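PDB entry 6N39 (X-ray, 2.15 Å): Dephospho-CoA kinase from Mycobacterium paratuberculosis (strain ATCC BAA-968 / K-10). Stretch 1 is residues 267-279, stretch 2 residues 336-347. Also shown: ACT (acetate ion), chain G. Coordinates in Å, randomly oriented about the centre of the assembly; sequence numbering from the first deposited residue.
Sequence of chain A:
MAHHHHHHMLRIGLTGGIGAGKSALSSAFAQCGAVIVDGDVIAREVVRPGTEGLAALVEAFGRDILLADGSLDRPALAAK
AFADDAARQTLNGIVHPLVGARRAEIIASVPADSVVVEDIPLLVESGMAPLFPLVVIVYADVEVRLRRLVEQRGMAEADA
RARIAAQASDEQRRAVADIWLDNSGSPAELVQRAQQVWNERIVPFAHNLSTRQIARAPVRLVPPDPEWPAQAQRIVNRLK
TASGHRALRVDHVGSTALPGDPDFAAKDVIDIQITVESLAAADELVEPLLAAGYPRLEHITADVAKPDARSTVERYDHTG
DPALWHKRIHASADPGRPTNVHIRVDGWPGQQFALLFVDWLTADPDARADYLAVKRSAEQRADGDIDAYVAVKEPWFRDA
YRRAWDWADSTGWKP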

# COMPACT_ATOMS: atom_id res chain seq x y z
N LYS A 267 0.96 -7.43 19.27
CA LYS A 267 -0.17 -7.78 18.42
C LYS A 267 0.18 -7.50 16.96
O LYS A 267 0.87 -6.52 16.66
N ASP A 268 -0.25 -8.36 16.04
CA ASP A 268 0.16 -8.20 14.63
C ASP A 268 -0.79 -7.24 13.90
O ASP A 268 -1.57 -7.59 13.02
N VAL A 269 -0.67 -5.98 14.27
CA VAL A 269 -1.37 -4.90 13.58
C VAL A 269 -0.42 -3.72 13.51
O VAL A 269 0.25 -3.39 14.49
N ILE A 270 -0.30 -3.12 12.33
CA ILE A 270 0.64 -2.02 12.13
C ILE A 270 -0.08 -0.70 12.41
O ILE A 270 -1.13 -0.43 11.82
N ASP A 271 0.48 0.12 13.30
CA ASP A 271 -0.09 1.44 13.57
C ASP A 271 0.67 2.52 12.81
O ASP A 271 1.91 2.55 12.85
N ILE A 272 -0.09 3.41 12.17
CA ILE A 272 0.43 4.56 11.44
C ILE A 272 -0.25 5.81 11.96
O ILE A 272 -1.45 5.80 12.23
N GLN A 273 0.49 6.91 12.07
CA GLN A 273 -0.13 8.20 12.37
C GLN A 273 0.05 9.14 11.19
O GLN A 273 1.17 9.36 10.74
N ILE A 274 -1.06 9.70 10.70
CA ILE A 274 -1.05 10.84 9.80
C ILE A 274 -1.26 12.09 10.64
O ILE A 274 -2.29 12.22 11.33
N THR A 275 -0.30 13.02 10.58
CA THR A 275 -0.44 14.31 11.23
C THR A 275 -1.07 15.30 10.26
O THR A 275 -0.59 15.46 9.14
N VAL A 276 -2.16 15.95 10.68
CA VAL A 276 -2.87 16.93 9.85
C VAL A 276 -2.88 18.26 10.58
O VAL A 276 -2.48 18.36 11.74
N GLU A 277 -3.36 19.29 9.89
CA GLU A 277 -3.34 20.61 10.51
C GLU A 277 -4.60 20.92 11.31
O GLU A 277 -4.57 21.85 12.12
N SER A 278 -5.68 20.15 11.14
CA SER A 278 -6.96 20.41 11.81
C SER A 278 -7.84 19.17 11.66
O SER A 278 -7.59 18.31 10.82
N LEU A 279 -8.92 19.13 12.45
CA LEU A 279 -9.87 18.03 12.29
C LEU A 279 -10.68 18.17 10.99
O LEU A 279 -11.10 17.16 10.42
N GLY A 336 -5.17 -9.51 4.93
CA GLY A 336 -3.77 -9.88 4.91
C GLY A 336 -2.82 -8.90 5.59
O GLY A 336 -1.65 -9.23 5.75
N ARG A 337 -3.27 -7.71 5.97
CA ARG A 337 -2.39 -6.72 6.60
C ARG A 337 -3.21 -5.77 7.48
O ARG A 337 -3.38 -4.59 7.16
N PRO A 338 -3.70 -6.26 8.62
CA PRO A 338 -4.37 -5.36 9.57
C PRO A 338 -3.48 -4.17 9.90
O PRO A 338 -2.28 -4.31 10.17
N THR A 339 -4.10 -2.98 9.89
CA THR A 339 -3.43 -1.69 10.00
C THR A 339 -4.39 -0.71 10.65
O THR A 339 -5.54 -0.59 10.21
N ASN A 340 -3.92 0.02 11.66
CA ASN A 340 -4.65 1.17 12.20
C ASN A 340 -4.02 2.46 11.69
O ASN A 340 -2.80 2.60 11.69
N VAL A 341 -4.86 3.40 11.26
CA VAL A 341 -4.37 4.68 10.75
C VAL A 341 -4.99 5.78 11.61
O VAL A 341 -6.15 6.15 11.41
N HIS A 342 -4.22 6.30 12.56
CA HIS A 342 -4.67 7.37 13.44
C HIS A 342 -4.42 8.71 12.75
O HIS A 342 -3.32 8.94 12.24
N ILE A 343 -5.40 9.59 12.77
CA ILE A 343 -5.27 10.92 12.17
C ILE A 343 -5.37 11.92 13.31
O ILE A 343 -6.44 12.06 13.93
N ARG A 344 -4.26 12.62 13.58
CA ARG A 344 -4.14 13.48 14.74
C ARG A 344 -3.59 14.84 14.33
O ARG A 344 -2.88 14.97 13.32
N VAL A 345 -3.94 15.87 15.11
CA VAL A 345 -3.65 17.26 14.77
C VAL A 345 -2.26 17.64 15.27
O VAL A 345 -1.93 17.40 16.44
N ASP A 346 -1.48 18.25 14.39
CA ASP A 346 -0.14 18.80 14.64
C ASP A 346 -0.03 19.52 15.98
O ASP A 346 -0.65 20.56 16.19
N GLY A 347 0.80 18.98 16.89
CA GLY A 347 1.06 19.61 18.17
C GLY A 347 0.13 19.18 19.30
O GLY A 347 0.48 19.38 20.47

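Strands 270-276 and 339-345 lie side by side in parallel, so each residue sits level with a partner on the same face of the sheet. Ile270, Ile272, Ile274 and Val276 share one face with Thr339, Val341, Ile343 and Val345, and all eight are buried. Branching at CB suits these side chains to extended strands, where they fill the space beside the backbone. Ile274 (m, t) brings CD1 to 3.6 Å from Val341 CG1, a diagonal contact rather than one with its level partner. Val276 (m) repeats the pattern, its CG1 lying 3.6 Å from Ile343 CG2. Ile272 (m, m) leads its end away from the second stretch, yet its CG1 remains 4.2 Å from CG2 of Thr339. At the far end Val345 (t) packs CG2 against Leu279 CD2 at 4.0 Å, so the first turn of the following helix extends the apolar surface. Ser278 (p) precedes that helix as its N-cap, its short hydroxyl side chain capping a backbone N just past the stretch.

Thr339 (m) combines a methyl group for this apolar face with a hydroxyl: its OG1 donates to Arg337 O, two residues back, at 2.7 Å.

The other face carries Asp271, Gln273 and Thr275 beside Asn340, His342 and Arg344. The end of Asp271 (m) comes nearer the second strand, where OD2 accepts from Asn340 ND2 at 3.2 Å and from His342 NE2 at 3.0 Å, the latter at the edge of the imidazole ring. One acidic oxygen thus ties together two residues spaced two apart on the neighbouring strand. Gln273 (t, t) is long enough to reach diagonally, and its OE1 accepts from Arg344 NH1 at 2.9 Å, near the guanidinium plane. Thr275 (m) places CG2 3.8 Å from Asp346 CB, while its hydroxyl is satisfied elsewhere in the structure.

The polar edge is built around Arg337 (t, p, m). Its guanidinium forms a salt bridge with Asp268 (t): OD1 accepts from NH2 of Arg337 at 2.9 Å and from its NH1 at 3.1 Å. Ile270 CD1 covers one guanidinium face, 3.8 Å from Arg337 NE, while Arg337 NE and NH2 also donate to Pro338 O at 3.0 and 2.9 Å, holding the guanidinium beside the carbonyl of the next residue. Nearby, Val269 (p) touches Pro338 through CG2 and CB at 4.3 Å. One water accepts from Lys267 NZ at 2.9 Å and from Asn340 ND2 at 3.2 Å, bridging the stretches beyond direct reach. An acetate, probably from the crystallisation liquor, accepts from Lys267 N through OXT at 2.9 Å.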

# COMPACT_ATOMS: atom_id res chain seq x y z
CB LYS A 267 -1.38 -6.97 18.88
CG LYS A 267 -2.74 -7.46 18.44
CD LYS A 267 -3.81 -6.47 18.91
CE LYS A 267 -5.15 -6.73 18.23
NZ LYS A 267 -6.06 -5.54 18.33
CB ASP A 268 0.24 -9.56 13.92
CG ASP A 268 1.04 -9.48 12.60
OD1 ASP A 268 1.20 -8.37 12.04
OD2 ASP A 268 1.51 -10.53 12.12
CB VAL A 269 -2.70 -4.54 14.28
CG1 VAL A 269 -2.48 -4.36 15.76
CG2 VAL A 269 -3.33 -3.29 13.65
CB ILE A 270 1.22 -2.06 10.71
CG1 ILE A 270 2.17 -3.26 10.58
CG2 ILE A 270 1.94 -0.74 10.37
CD1 ILE A 270 2.83 -3.39 9.22
CB ASP A 271 -0.08 1.77 15.06
CG ASP A 271 -1.01 0.88 15.85
OD1 ASP A 271 -0.60 -0.24 16.18
OD2 ASP A 271 -2.15 1.32 16.11
CB ILE A 272 0.14 4.44 9.93
CG1 ILE A 272 0.63 3.10 9.36
CG2 ILE A 272 0.75 5.64 9.20
CD1 ILE A 272 2.17 2.93 9.44
CB GLN A 273 0.46 8.83 13.64
CG GLN A 273 -0.16 10.20 13.94
CD GLN A 273 0.34 10.79 15.23
OE1 GLN A 273 -0.34 10.71 16.27
NE2 GLN A 273 1.54 11.40 15.20
CB ILE A 274 -2.15 10.72 8.73
CG1 ILE A 274 -2.00 9.41 7.93
CG2 ILE A 274 -2.13 11.94 7.82
CD1 ILE A 274 -3.18 9.17 6.96
CB THR A 275 0.93 14.83 11.70
OG1 THR A 275 1.46 13.97 12.71
CG2 THR A 275 0.81 16.22 12.28
CB VAL A 276 -4.31 16.49 9.50
CG1 VAL A 276 -4.29 15.18 8.69
CG2 VAL A 276 -5.16 16.31 10.78
CB GLU A 277 -3.11 21.69 9.46
CG GLU A 277 -4.34 22.23 8.81
CD GLU A 277 -4.02 23.31 7.78
OE1 GLU A 277 -4.81 23.47 6.82
OE2 GLU A 277 -2.98 23.99 7.93
CB SER A 278 -7.67 21.62 11.20
OG SER A 278 -8.13 21.23 9.90
CB LEU A 279 -10.80 17.94 13.51
CG LEU A 279 -10.18 17.48 14.85
CD1 LEU A 279 -11.17 17.62 15.98
CD2 LEU A 279 -9.68 16.05 14.75
CB ARG A 337 -1.61 -5.95 5.53
CG ARG A 337 -0.59 -4.91 6.08
CD ARG A 337 0.40 -5.51 7.09
NE ARG A 337 -0.18 -5.60 8.43
CZ ARG A 337 0.26 -6.43 9.37
NH1 ARG A 337 1.30 -7.24 9.12
NH2 ARG A 337 -0.33 -6.47 10.56
CB PRO A 338 -4.62 -6.25 10.78
CG PRO A 338 -4.72 -7.65 10.21
CD PRO A 338 -3.69 -7.66 9.09
CB THR A 339 -3.05 -1.15 8.61
OG1 THR A 339 -2.39 -2.14 7.82
CG2 THR A 339 -2.17 0.09 8.71
CB ASN A 340 -4.60 1.18 13.74
CG ASN A 340 -5.31 0.02 14.34
OD1 ASN A 340 -6.34 -0.43 13.84
ND2 ASN A 340 -4.78 -0.47 15.46
CB VAL A 341 -4.70 4.88 9.26
CG1 VAL A 341 -4.20 6.24 8.77
CG2 VAL A 341 -4.07 3.77 8.42
CB HIS A 342 -3.93 7.32 14.78
CG HIS A 342 -3.92 5.97 15.43
ND1 HIS A 342 -4.85 5.60 16.38
CD2 HIS A 342 -3.09 4.91 15.29
CE1 HIS A 342 -4.61 4.36 16.78
NE2 HIS A 342 -3.55 3.92 16.14
CB ILE A 343 -6.34 11.19 11.11
CG1 ILE A 343 -6.43 10.01 10.13
CG2 ILE A 343 -6.04 12.50 10.38
CD1 ILE A 343 -7.42 10.23 9.03
CB ARG A 344 -3.22 12.84 15.82
CG ARG A 344 -3.75 11.47 16.36
CD ARG A 344 -3.17 11.21 17.76
NE ARG A 344 -3.65 9.97 18.37
CZ ARG A 344 -3.11 8.77 18.16
NH1 ARG A 344 -2.06 8.64 17.35
NH2 ARG A 344 -3.63 7.70 18.78
CB VAL A 345 -4.72 18.19 15.36
CG1 VAL A 345 -4.36 19.67 15.09
CG2 VAL A 345 -6.12 17.87 14.77
CB ASP A 346 0.19 19.78 13.50
CG ASP A 346 1.66 20.24 13.51
OD1 ASP A 346 2.52 19.49 14.01
OD2 ASP A 346 1.94 21.37 13.03
C ACT G . 0.06 -4.41 21.42
O ACT G . -0.73 -4.79 22.35
OXT ACT G . 1.06 -5.03 20.89
CH3 ACT G . -0.22 -2.98 20.84
O HOH W 1 -6.00 -3.00 17.02
O HOH W 2 3.30 -9.62 9.57